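Local atomic coordinates of antigen TpF1 (Treponema pallidum, PDB entry 2FJC), a protein that binds ferric iron as a mini-ferritin of the Dps family, with iron sites between subunits of a twelve-chain assembly, and probably oxidises the metal it takes up. Residues Leu32-Tyr35 with His36-Tyr40; Glu43-Gln46 with Val47-Leu51; Ala61-Thr64 with Ile65-Leu69; Arg105-Arg108 with Asp109-Leu113; Val131-Gly134 with Ile135-Ile139. All blocks are in the same frame, centred on the assembly; numbering follows the deposited sequence.

In the fold
From the N terminus, the chain passes through the five contacts in series; each is a local contact along a helix, contact 1 running out of the helix end, so none closes a long loop and none nests in or crosses another. Contact 1 ends helix 8-38 and enters strand 39-40, and contact 2 begins helix 44-71; they touch where Ile39 packs on Val47. Contact 3 lies farther along that helix, its centre about 27 Å from that of contact 2. Contact 4, on helix 99-127, meets contact 1 through Val106 against Tyr35 and Leu32. Contact 5, on helix 130-154, meets contact 3 through Ile139 against Ile65 and Ala61. Together they sample all four long helices of the ferritin-like bundle.

Contact 1 (Leu32-Tyr35 with His36-Tyr40); sequences LHNY and HWHIY. With FE (Fe (III) ion), chain S.
Trp37 folds back over the preceding turn of helix 8-38 and lies against His33. With its CG anti to the carbonyl carbon (chi1 -60°), the indole runs back along the helix. Trp37 CB sits 3.5 Å from His33 O, the carbonyl that also accepts the Trp37 N-H. Trp37 CG is closer still, and the same oxygen stands over one face of the indole, toward its rim. Farther out, the six-membered ring covers His33 CB, which is 3.8 Å from the ring centroid and almost on its normal. Trp37 CZ2 then meets His33 CD2 at 3.6 Å, where the imidazole turns its edge to the indole face with the planes 63° apart. On the five-membered ring, NE1 is hydrogen-bonded to Asp63 OD1 of a neighbouring subunit.

A second pair binds through its polar ends. His38 ND1 donates to Asn34 OD1 over 2.9 Å, a nearly straight bond that places OD1 in the imidazole plane. The donor lies 59° out of the amide plane and so is not on a lone pair; ring and amide planes are themselves steeply crossed. Asn34 ND2 and His38 NE2 each bond to that neighbouring subunit, at Ala78 and Ala76, so both flat groups are held at two points.

His36, with CG anti to the backbone N, reaches the iron through NE2 at 2.5 Å. Asp63 and Glu67 of the neighbouring subunit complete the protein ligands to this ion, an arrangement characteristic of the intersubunit iron site of Dps proteins.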
# COMPACT_ATOMS: atom_id res chain seq x y z
N LEU B 32 -26.62 -18.22 -1.34
CA LEU B 32 -26.07 -17.12 -2.12
C LEU B 32 -25.12 -17.64 -3.19
O LEU B 32 -25.01 -17.05 -4.26
CB LEU B 32 -25.36 -16.12 -1.20
CG LEU B 32 -26.29 -15.28 -0.34
CD1 LEU B 32 -25.49 -14.53 0.72
CD2 LEU B 32 -27.07 -14.32 -1.23
N HIS B 33 -24.42 -18.73 -2.90
CA HIS B 33 -23.52 -19.29 -3.90
C HIS B 33 -24.37 -19.83 -5.03
O HIS B 33 -24.02 -19.70 -6.20
CB HIS B 33 -22.65 -20.41 -3.33
CG HIS B 33 -21.43 -19.94 -2.61
ND1 HIS B 33 -21.47 -19.37 -1.35
CD2 HIS B 33 -20.13 -19.92 -2.99
CE1 HIS B 33 -20.25 -19.04 -0.99
NE2 HIS B 33 -19.41 -19.36 -1.96
N ASN B 34 -25.50 -20.43 -4.67
CA ASN B 34 -26.41 -20.98 -5.67
C ASN B 34 -26.75 -19.88 -6.68
O ASN B 34 -26.56 -20.07 -7.88
CB ASN B 34 -27.68 -21.48 -4.99
CG ASN B 34 -28.53 -22.32 -5.92
OD1 ASN B 34 -28.77 -21.96 -7.06
ND2 ASN B 34 -28.98 -23.46 -5.42
N TYR B 35 -27.22 -18.73 -6.21
CA TYR B 35 -27.56 -17.65 -7.13
C TYR B 35 -26.31 -17.15 -7.84
O TYR B 35 -26.34 -16.85 -9.03
CB TYR B 35 -28.22 -16.49 -6.38
CG TYR B 35 -29.46 -16.90 -5.64
CD1 TYR B 35 -30.40 -17.75 -6.24
CD2 TYR B 35 -29.71 -16.46 -4.34
CE1 TYR B 35 -31.53 -18.15 -5.57
CE2 TYR B 35 -30.85 -16.85 -3.66
CZ TYR B 35 -31.76 -17.70 -4.28
OH TYR B 35 -32.89 -18.10 -3.59
N HIS B 36 -25.22 -17.06 -7.09
CA HIS B 36 -23.95 -16.60 -7.61
C HIS B 36 -23.57 -17.42 -8.85
O HIS B 36 -23.09 -16.87 -9.84
CB HIS B 36 -22.88 -16.76 -6.51
CG HIS B 36 -21.50 -16.35 -6.92
ND1 HIS B 36 -21.17 -15.05 -7.26
CD2 HIS B 36 -20.34 -17.05 -6.98
CE1 HIS B 36 -19.87 -14.97 -7.50
NE2 HIS B 36 -19.35 -16.17 -7.34
N TRP B 37 -23.79 -18.72 -8.78
CA TRP B 37 -23.46 -19.62 -9.87
C TRP B 37 -24.50 -19.76 -10.98
O TRP B 37 -24.14 -19.87 -12.15
CB TRP B 37 -23.20 -21.03 -9.34
CG TRP B 37 -22.09 -21.13 -8.38
CD1 TRP B 37 -20.91 -20.46 -8.41
CD2 TRP B 37 -22.02 -22.01 -7.25
NE1 TRP B 37 -20.11 -20.86 -7.38
CE2 TRP B 37 -20.76 -21.82 -6.65
CE3 TRP B 37 -22.90 -22.95 -6.70
CZ2 TRP B 37 -20.35 -22.53 -5.52
CZ3 TRP B 37 -22.49 -23.66 -5.58
CH2 TRP B 37 -21.23 -23.45 -5.00
N HIS B 38 -25.77 -19.75 -10.62
CA HIS B 38 -26.81 -19.99 -11.60
C HIS B 38 -27.64 -18.87 -12.18
O HIS B 38 -28.53 -19.13 -12.98
CB HIS B 38 -27.71 -21.09 -11.05
CG HIS B 38 -26.95 -22.29 -10.59
ND1 HIS B 38 -27.03 -22.77 -9.30
CD2 HIS B 38 -26.08 -23.09 -11.24
CE1 HIS B 38 -26.24 -23.82 -9.18
NE2 HIS B 38 -25.65 -24.04 -10.34
N ILE B 39 -27.38 -17.63 -11.78
CA ILE B 39 -28.14 -16.55 -12.37
C ILE B 39 -27.67 -16.42 -13.81
O ILE B 39 -26.62 -16.94 -14.18
CB ILE B 39 -27.88 -15.19 -11.68
CG1 ILE B 39 -26.36 -14.95 -11.60
CG2 ILE B 39 -28.56 -15.14 -10.33
CD1 ILE B 39 -25.99 -13.52 -11.22
N TYR B 40 -28.45 -15.73 -14.62
CA TYR B 40 -28.11 -15.49 -16.01
C TYR B 40 -28.85 -14.23 -16.40
O TYR B 40 -29.87 -13.88 -15.79
CB TYR B 40 -28.52 -16.65 -16.91
CG TYR B 40 -30.01 -16.84 -17.02
CD1 TYR B 40 -30.70 -17.66 -16.11
CD2 TYR B 40 -30.74 -16.22 -18.03
CE1 TYR B 40 -32.07 -17.85 -16.21
CE2 TYR B 40 -32.11 -16.41 -18.14
CZ TYR B 40 -32.77 -17.23 -17.23
OH TYR B 40 -34.13 -17.41 -17.33
FE FE S . -17.33 -17.55 -7.64

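Contact 2 (Glu43-Gln46 with Val47-Leu51); sequences EFKQ and VHELL
Helix 44-71 starts here with Glu43 at its N-cap position, and the first turn is regular: Val47 N reaches Glu43 O at 3.1 Å, and His48, Glu49 and Leu50 repeat the four-residue step onto Phe44, Lys45 and Gln46.

One side of the turn is polar. Lys45 runs straight as far as CE and bends at its last torsion (chi4 -70°), which carries NZ across to Glu49. The resulting salt bridge, Lys45 NZ to Glu49 OE2 at 2.8 Å, uses the syn lone pair of the carboxylate oxygen. The aliphatic part of the lysine follows the same atom, with Lys45 CG 3.4 Å from Glu49 OE2. A water joins a third side chain to the pair: it accepts from Lys45 NZ and donates to Gln46 OE1, both at 3.1 Å, while its bond to Glu49 OE1 is weak.

The Phe44 and His48 side chains run abreast. Their ring planes differ by 27° and are offset, the centroids separated by 4.9 Å, so overlap is slight. The nearest approach is at the rim, Phe44 CZ to His48 ND1 at 3.5 Å, and His48 CB rests over the phenyl face. ND1 itself is hydrogen-bonded to His36 O, which fixes the rotation of the imidazole.

Val47 faces inward, packing on Ile39 of strand 39-40 and on Ile99 and Leu103 of helix 99-127, whereas Trp148 of a neighbouring subunit meets the Phe44 ring edge-to-face. The turn thus lies between its own bundle and neighbouring subunits, one of them meeting Phe44 and another Leu50.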
# COMPACT_ATOMS: atom_id res chain seq x y z
N GLU B 43 -27.13 -8.54 -16.84
CA GLU B 43 -26.48 -7.97 -15.66
C GLU B 43 -25.62 -8.98 -14.91
O GLU B 43 -25.10 -8.67 -13.83
CB GLU B 43 -27.51 -7.41 -14.69
CG GLU B 43 -28.51 -6.42 -15.27
CD GLU B 43 -29.64 -7.08 -16.05
OE1 GLU B 43 -29.83 -8.31 -15.89
OE2 GLU B 43 -30.35 -6.38 -16.82
N PHE B 44 -25.47 -10.17 -15.47
CA PHE B 44 -24.70 -11.24 -14.82
C PHE B 44 -23.46 -10.86 -14.01
O PHE B 44 -23.42 -11.10 -12.80
CB PHE B 44 -24.28 -12.30 -15.84
CG PHE B 44 -23.53 -13.44 -15.21
CD1 PHE B 44 -24.20 -14.40 -14.46
CD2 PHE B 44 -22.14 -13.51 -15.29
CE1 PHE B 44 -23.50 -15.39 -13.80
CE2 PHE B 44 -21.44 -14.50 -14.63
CZ PHE B 44 -22.12 -15.44 -13.88
N LYS B 45 -22.45 -10.32 -14.67
CA LYS B 45 -21.21 -9.97 -14.00
C LYS B 45 -21.40 -9.14 -12.73
O LYS B 45 -20.84 -9.46 -11.68
CB LYS B 45 -20.26 -9.25 -14.95
CG LYS B 45 -18.86 -9.03 -14.36
CD LYS B 45 -17.88 -8.51 -15.40
CE LYS B 45 -16.48 -8.37 -14.82
NZ LYS B 45 -16.39 -7.25 -13.84
N GLN B 46 -22.19 -8.08 -12.83
CA GLN B 46 -22.43 -7.21 -11.69
C GLN B 46 -23.13 -7.95 -10.55
O GLN B 46 -22.73 -7.84 -9.40
CB GLN B 46 -23.27 -6.00 -12.09
CG GLN B 46 -22.55 -4.99 -12.98
CD GLN B 46 -22.15 -5.57 -14.32
OE1 GLN B 46 -20.96 -5.74 -14.61
NE2 GLN B 46 -23.15 -5.88 -15.15
N VAL B 47 -24.17 -8.70 -10.87
CA VAL B 47 -24.90 -9.42 -9.85
C VAL B 47 -24.07 -10.57 -9.30
O VAL B 47 -24.10 -10.84 -8.11
CB VAL B 47 -26.22 -9.95 -10.40
CG1 VAL B 47 -26.97 -10.70 -9.32
CG2 VAL B 47 -27.05 -8.79 -10.91
N HIS B 48 -23.33 -11.23 -10.17
CA HIS B 48 -22.45 -12.33 -9.79
C HIS B 48 -21.52 -11.81 -8.68
O HIS B 48 -21.32 -12.46 -7.65
CB HIS B 48 -21.62 -12.75 -11.01
CG HIS B 48 -20.67 -13.88 -10.76
ND1 HIS B 48 -21.09 -15.18 -10.56
CD2 HIS B 48 -19.31 -13.91 -10.71
CE1 HIS B 48 -20.03 -15.96 -10.41
NE2 HIS B 48 -18.94 -15.21 -10.49
N GLU B 49 -20.95 -10.63 -8.90
CA GLU B 49 -20.04 -10.02 -7.93
C GLU B 49 -20.76 -9.53 -6.69
O GLU B 49 -20.24 -9.67 -5.58
CB GLU B 49 -19.28 -8.87 -8.59
CG GLU B 49 -18.11 -9.34 -9.45
CD GLU B 49 -17.67 -8.31 -10.49
OE1 GLU B 49 -17.97 -7.11 -10.32
OE2 GLU B 49 -17.01 -8.71 -11.48
N LEU B 50 -21.95 -8.97 -6.86
CA LEU B 50 -22.72 -8.49 -5.73
C LEU B 50 -23.03 -9.66 -4.79
O LEU B 50 -22.90 -9.55 -3.57
CB LEU B 50 -24.03 -7.85 -6.20
CG LEU B 50 -25.02 -7.44 -5.11
CD1 LEU B 50 -24.43 -6.35 -4.26
CD2 LEU B 50 -26.31 -6.95 -5.74
N LEU B 51 -23.44 -10.78 -5.37
CA LEU B 51 -23.76 -11.97 -4.61
C LEU B 51 -22.56 -12.43 -3.78
O LEU B 51 -22.71 -12.90 -2.65
CB LEU B 51 -24.22 -13.09 -5.56
CG LEU B 51 -25.72 -13.31 -5.83
CD1 LEU B 51 -26.58 -12.32 -5.05
CD2 LEU B 51 -25.98 -13.23 -7.31
O HOH W 1 -18.42 -5.14 -12.93

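Contact 3 (Ala61-Thr64 with Ile65-Leu69); sequences AFDT and IAERL. With FE (Fe (III) ion), chain R.
Asp63 and Glu67, one helical turn apart, slant across each other with their carboxylate planes 86° apart, nearly perpendicular, and converge on one ferric ion. Asp63 OD2 binds it at 2.1 Å and Glu67 OE2 at 2.4 Å. The second oxygens stand farther off, Glu67 OE1 at 3.1 Å from the iron and Asp63 OD1 slightly beyond, so each group is best described as binding through one oxygen.

The torsions explain the convergence. A first torsion of -160° turns the Asp63 carboxylate toward the following turn, where Glu67 stands. Glu67 leaves the usual staggered positions at its first two torsions, and the bend brings its carboxylate back over the aspartate. Two acceptors consequently face each other, Asp63 OD2 and Glu67 OE1 being 3.2 Å apart, a closeness that the shared cation would offset. With OD1 held by Trp37 of a neighbouring subunit, the aspartate plane is fixed, and His36 of that subunit completes the site.

Ala61, Ile65 and Arg68 face helix 130-154 of the same chain: the first two lie on Ile139, while Arg68 pairs with Asp129 and bonds through NE to the Thr132 hydroxyl. Phe62 rests on Val22 of helix 8-38, and it and Ala66 also meet the neighbouring subunit.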
# COMPACT_ATOMS: atom_id res chain seq x y z
N ALA B 61 -20.68 -12.31 9.37
CA ALA B 61 -21.66 -12.26 10.45
C ALA B 61 -21.78 -13.65 11.07
O ALA B 61 -21.93 -13.80 12.28
CB ALA B 61 -23.00 -11.80 9.91
N PHE B 62 -21.72 -14.66 10.22
CA PHE B 62 -21.79 -16.05 10.62
C PHE B 62 -20.74 -16.31 11.70
O PHE B 62 -21.04 -16.84 12.78
CB PHE B 62 -21.50 -16.93 9.40
CG PHE B 62 -21.39 -18.41 9.69
CD1 PHE B 62 -22.52 -19.16 9.95
CD2 PHE B 62 -20.16 -19.05 9.61
CE1 PHE B 62 -22.44 -20.55 10.12
CE2 PHE B 62 -20.05 -20.43 9.78
CZ PHE B 62 -21.20 -21.19 10.04
N ASP B 63 -19.51 -15.90 11.42
CA ASP B 63 -18.44 -16.13 12.36
C ASP B 63 -18.47 -15.25 13.61
O ASP B 63 -18.22 -15.76 14.70
CB ASP B 63 -17.08 -16.02 11.66
CG ASP B 63 -15.96 -16.71 12.46
OD1 ASP B 63 -16.05 -17.94 12.68
OD2 ASP B 63 -15.01 -16.02 12.86
N THR B 64 -18.80 -13.96 13.49
CA THR B 64 -18.81 -13.14 14.70
C THR B 64 -19.94 -13.54 15.65
O THR B 64 -19.76 -13.54 16.87
CB THR B 64 -18.90 -11.61 14.40
OG1 THR B 64 -20.23 -11.27 14.03
CG2 THR B 64 -17.96 -11.23 13.29
N ILE B 65 -21.10 -13.91 15.11
CA ILE B 65 -22.21 -14.33 15.96
C ILE B 65 -21.89 -15.67 16.64
O ILE B 65 -22.18 -15.86 17.82
CB ILE B 65 -23.52 -14.44 15.14
CG1 ILE B 65 -24.07 -13.05 14.88
CG2 ILE B 65 -24.57 -15.26 15.91
CD1 ILE B 65 -25.34 -13.05 14.10
N ALA B 66 -21.29 -16.59 15.89
CA ALA B 66 -20.93 -17.88 16.46
C ALA B 66 -19.95 -17.68 17.61
O ALA B 66 -20.03 -18.34 18.64
CB ALA B 66 -20.30 -18.75 15.40
N GLU B 67 -19.02 -16.75 17.43
CA GLU B 67 -18.03 -16.48 18.46
C GLU B 67 -18.64 -15.80 19.67
O GLU B 67 -18.16 -15.98 20.79
CB GLU B 67 -16.91 -15.62 17.90
CG GLU B 67 -15.61 -16.38 17.79
CD GLU B 67 -14.97 -16.25 16.43
OE1 GLU B 67 -14.83 -15.10 15.94
OE2 GLU B 67 -14.61 -17.29 15.85
N ARG B 68 -19.68 -15.00 19.45
CA ARG B 68 -20.33 -14.33 20.56
C ARG B 68 -21.00 -15.40 21.40
O ARG B 68 -20.99 -15.37 22.63
CB ARG B 68 -21.36 -13.32 20.05
CG ARG B 68 -22.11 -12.60 21.17
CD ARG B 68 -21.13 -12.05 22.19
NE ARG B 68 -21.81 -11.39 23.30
CZ ARG B 68 -21.22 -11.08 24.45
NH1 ARG B 68 -19.94 -11.38 24.63
NH2 ARG B 68 -21.91 -10.49 25.42
N LEU B 69 -21.58 -16.37 20.70
CA LEU B 69 -22.24 -17.49 21.34
C LEU B 69 -21.22 -18.23 22.22
O LEU B 69 -21.52 -18.62 23.35
CB LEU B 69 -22.79 -18.41 20.26
CG LEU B 69 -23.81 -19.48 20.60
CD1 LEU B 69 -24.96 -18.90 21.38
CD2 LEU B 69 -24.30 -20.07 19.28
FE FE R . -13.32 -16.85 13.82

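Contact 4 (Arg105-Arg108 with Asp109-Leu113); sequences RVKR and DFEYL
A salt bridge spanning one turn of helix 99-127 links Lys107 to Glu111, with Lys107 NZ 2.8 Å from Glu111 OE2. The ammonium comes to lie above the carboxylate plane, 47° out of it, through a turn at the end of an otherwise extended lysine (chi4 -72°). Glu111, extended beyond CG, lies back over the lysine backbone: its CG is 3.1 Å from Lys107 O, the carbonyl to which Glu111 N is also bonded. A water bridges Lys107 NZ and the other carboxylate oxygen, accepting from NZ at 3.1 Å and donating to Glu111 OE1 over a distance too short to be trusted. NZ thus has two partners in this small group, one ionic and one water.

Round the helix the character changes. Phe110 N bonds to Val106 O at 2.7 Å, and the phenyl ring leans back so that Phe110 CG lies 3.3 Å from that oxygen. Contact between the two side chains is looser, Val106 CG2 to Phe110 CE2 being 4.5 Å. Phe110 continues into the bundle against Leu143 and Ile147, and Tyr54 meets its ring edge-to-face.

Charged ends on another flank bind within the chain: Arg105 pairs with Glu92 and Asp109 with Lys31. No other protein chain of the assembly touches this turn. Its ion pair on one side and buried Val106 and Phe110 on another are the pattern of an amphipathic helix in the ferritin-like four-helix bundle.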
# COMPACT_ATOMS: atom_id res chain seq x y z
N ARG B 105 -35.40 -12.95 -4.05
CA ARG B 105 -35.30 -13.96 -3.01
C ARG B 105 -34.28 -13.60 -1.93
O ARG B 105 -34.55 -13.82 -0.75
CB ARG B 105 -34.99 -15.33 -3.61
CG ARG B 105 -36.10 -15.82 -4.50
CD ARG B 105 -35.83 -17.17 -5.12
NE ARG B 105 -36.77 -17.41 -6.22
CZ ARG B 105 -36.74 -18.47 -7.01
NH1 ARG B 105 -35.83 -19.42 -6.85
NH2 ARG B 105 -37.62 -18.57 -8.00
N VAL B 106 -33.13 -13.05 -2.30
CA VAL B 106 -32.17 -12.70 -1.25
C VAL B 106 -32.74 -11.52 -0.45
O VAL B 106 -32.55 -11.45 0.75
CB VAL B 106 -30.74 -12.34 -1.79
CG1 VAL B 106 -30.36 -13.29 -2.90
CG2 VAL B 106 -30.67 -10.91 -2.24
N LYS B 107 -33.45 -10.61 -1.11
CA LYS B 107 -34.04 -9.49 -0.40
C LYS B 107 -35.00 -10.03 0.65
O LYS B 107 -35.04 -9.57 1.79
CB LYS B 107 -34.80 -8.58 -1.37
CG LYS B 107 -35.51 -7.40 -0.71
CD LYS B 107 -36.07 -6.44 -1.74
CE LYS B 107 -36.68 -5.20 -1.10
NZ LYS B 107 -37.95 -5.51 -0.42
N ARG B 108 -35.77 -11.04 0.27
CA ARG B 108 -36.74 -11.66 1.15
C ARG B 108 -36.02 -12.31 2.35
O ARG B 108 -36.46 -12.15 3.50
CB ARG B 108 -37.53 -12.71 0.37
CG ARG B 108 -38.91 -13.04 0.92
CD ARG B 108 -39.68 -13.96 -0.05
NE ARG B 108 -39.75 -13.39 -1.39
CZ ARG B 108 -39.77 -14.11 -2.51
NH1 ARG B 108 -39.74 -15.44 -2.46
NH2 ARG B 108 -39.81 -13.49 -3.70
N ASP B 109 -34.93 -13.02 2.08
CA ASP B 109 -34.17 -13.66 3.15
C ASP B 109 -33.49 -12.62 4.05
O ASP B 109 -33.38 -12.81 5.27
CB ASP B 109 -33.12 -14.62 2.58
CG ASP B 109 -33.74 -15.90 2.02
OD1 ASP B 109 -34.86 -16.25 2.43
OD2 ASP B 109 -33.10 -16.56 1.17
N PHE B 110 -33.04 -11.53 3.45
CA PHE B 110 -32.40 -10.47 4.22
C PHE B 110 -33.43 -9.86 5.16
O PHE B 110 -33.13 -9.58 6.32
CB PHE B 110 -31.83 -9.39 3.29
CG PHE B 110 -30.48 -9.73 2.70
CD1 PHE B 110 -29.81 -10.90 3.06
CD2 PHE B 110 -29.86 -8.85 1.82
CE1 PHE B 110 -28.55 -11.18 2.55
CE2 PHE B 110 -28.59 -9.12 1.30
CZ PHE B 110 -27.93 -10.29 1.67
N GLU B 111 -34.65 -9.66 4.66
CA GLU B 111 -35.70 -9.09 5.48
C GLU B 111 -36.08 -10.06 6.60
O GLU B 111 -36.31 -9.64 7.73
CB GLU B 111 -36.92 -8.76 4.61
CG GLU B 111 -36.64 -7.66 3.59
CD GLU B 111 -37.75 -7.47 2.58
OE1 GLU B 111 -38.28 -8.48 2.07
OE2 GLU B 111 -38.09 -6.31 2.28
N TYR B 112 -36.12 -11.35 6.29
CA TYR B 112 -36.43 -12.33 7.31
C TYR B 112 -35.35 -12.26 8.39
O TYR B 112 -35.67 -12.23 9.57
CB TYR B 112 -36.51 -13.74 6.71
CG TYR B 112 -36.33 -14.85 7.71
CD1 TYR B 112 -35.05 -15.30 8.05
CD2 TYR B 112 -37.43 -15.45 8.34
CE1 TYR B 112 -34.87 -16.33 8.98
CE2 TYR B 112 -37.26 -16.47 9.27
CZ TYR B 112 -35.97 -16.90 9.59
OH TYR B 112 -35.77 -17.90 10.53
N LEU B 113 -34.08 -12.22 7.98
CA LEU B 113 -32.99 -12.13 8.95
C LEU B 113 -33.09 -10.85 9.77
O LEU B 113 -32.87 -10.85 10.97
CB LEU B 113 -31.62 -12.15 8.26
CG LEU B 113 -31.06 -13.50 7.84
CD1 LEU B 113 -29.72 -13.31 7.15
CD2 LEU B 113 -30.91 -14.39 9.06
O HOH W 2 -39.13 -8.40 -0.24

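Contact 5 (Val131-Gly134 with Ile135-Ile139); sequences VTDG and IITDI
Asp133 O is approached by two groups of Thr137: the backbone N at 2.9 Å, in the regular helical bond, and the hydroxyl OG1 at 2.8 Å. Thr137 OG1 also lies 3.0 Å from Asp133 OD1; the hydroxyl has one proton and two acceptors within reach, so it may serve either. Thr137 OG1 stands anti to its own carbonyl carbon (chi1 -62°), which turns the hydroxyl back along the helix. The aspartate and threonine side chains extend alongside each other in a common direction.

Two pairs meeting through methyl groups are arranged similarly. Val131 CG1 touches Ile135 CD1 at 3.9 Å. Thr132 CG2 meets Ile136 CD1 at 3.6 Å, and Ile136 CD1 also lies 3.2 Å from Thr132 O. The Thr132 hydroxyl is engaged by Asp129 and by Arg68 of helix 44-71.

Asp138 lies over Gly134 O, and its OD2 forms a salt bridge with Arg141 of a neighbouring subunit. Ile136 packs on Phe117 of helix 99-127, while Val131 and Ile135 lie on Arg68. A threonine hydroxyl turned toward the carbonyl four residues earlier is a familiar feature of alpha-helices, here in the last helix of the ferritin-like bundle.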
# COMPACT_ATOMS: atom_id res chain seq x y z
N VAL B 131 -22.66 -5.88 24.50
CA VAL B 131 -21.84 -6.45 23.43
C VAL B 131 -22.68 -7.13 22.35
O VAL B 131 -22.52 -6.85 21.16
CB VAL B 131 -20.83 -7.48 23.99
CG1 VAL B 131 -20.19 -8.25 22.85
CG2 VAL B 131 -19.77 -6.76 24.78
N THR B 132 -23.58 -8.02 22.75
CA THR B 132 -24.41 -8.69 21.76
C THR B 132 -25.25 -7.66 21.01
O THR B 132 -25.47 -7.76 19.81
CB THR B 132 -25.34 -9.71 22.42
OG1 THR B 132 -24.55 -10.71 23.07
CG2 THR B 132 -26.25 -10.36 21.38
N ASP B 133 -25.71 -6.65 21.74
CA ASP B 133 -26.52 -5.59 21.16
C ASP B 133 -25.75 -4.94 20.01
O ASP B 133 -26.25 -4.83 18.90
CB ASP B 133 -26.82 -4.55 22.24
CG ASP B 133 -27.81 -3.50 21.80
OD1 ASP B 133 -28.04 -3.36 20.57
OD2 ASP B 133 -28.34 -2.79 22.69
N GLY B 134 -24.53 -4.52 20.30
CA GLY B 134 -23.68 -3.89 19.31
C GLY B 134 -23.37 -4.78 18.11
O GLY B 134 -23.37 -4.33 16.96
N ILE B 135 -23.11 -6.05 18.38
CA ILE B 135 -22.82 -6.99 17.31
C ILE B 135 -24.02 -7.13 16.38
O ILE B 135 -23.89 -7.00 15.16
CB ILE B 135 -22.43 -8.37 17.88
CG1 ILE B 135 -21.04 -8.30 18.51
CG2 ILE B 135 -22.49 -9.44 16.78
CD1 ILE B 135 -20.60 -9.59 19.19
N ILE B 136 -25.20 -7.40 16.93
CA ILE B 136 -26.38 -7.55 16.08
C ILE B 136 -26.73 -6.25 15.37
O ILE B 136 -27.06 -6.26 14.19
CB ILE B 136 -27.62 -8.06 16.88
CG1 ILE B 136 -27.57 -9.57 16.99
CG2 ILE B 136 -28.91 -7.67 16.18
CD1 ILE B 136 -26.46 -10.06 17.81
N THR B 137 -26.65 -5.14 16.08
CA THR B 137 -26.97 -3.85 15.48
C THR B 137 -26.07 -3.55 14.27
O THR B 137 -26.54 -3.01 13.27
CB THR B 137 -26.84 -2.70 16.51
OG1 THR B 137 -27.77 -2.90 17.58
CG2 THR B 137 -27.13 -1.36 15.85
N ASP B 138 -24.79 -3.90 14.36
CA ASP B 138 -23.87 -3.66 13.25
C ASP B 138 -24.33 -4.45 12.03
O ASP B 138 -24.31 -3.96 10.90
CB ASP B 138 -22.44 -4.08 13.60
CG ASP B 138 -21.73 -3.07 14.49
OD1 ASP B 138 -22.24 -1.93 14.64
OD2 ASP B 138 -20.65 -3.41 15.04
N ILE B 139 -24.73 -5.69 12.27
CA ILE B 139 -25.21 -6.57 11.21
C ILE B 139 -26.52 -6.01 10.67
O ILE B 139 -26.74 -5.99 9.46
CB ILE B 139 -25.41 -7.98 11.76
CG1 ILE B 139 -24.05 -8.58 12.13
CG2 ILE B 139 -26.13 -8.83 10.73
CD1 ILE B 139 -24.14 -9.92 12.88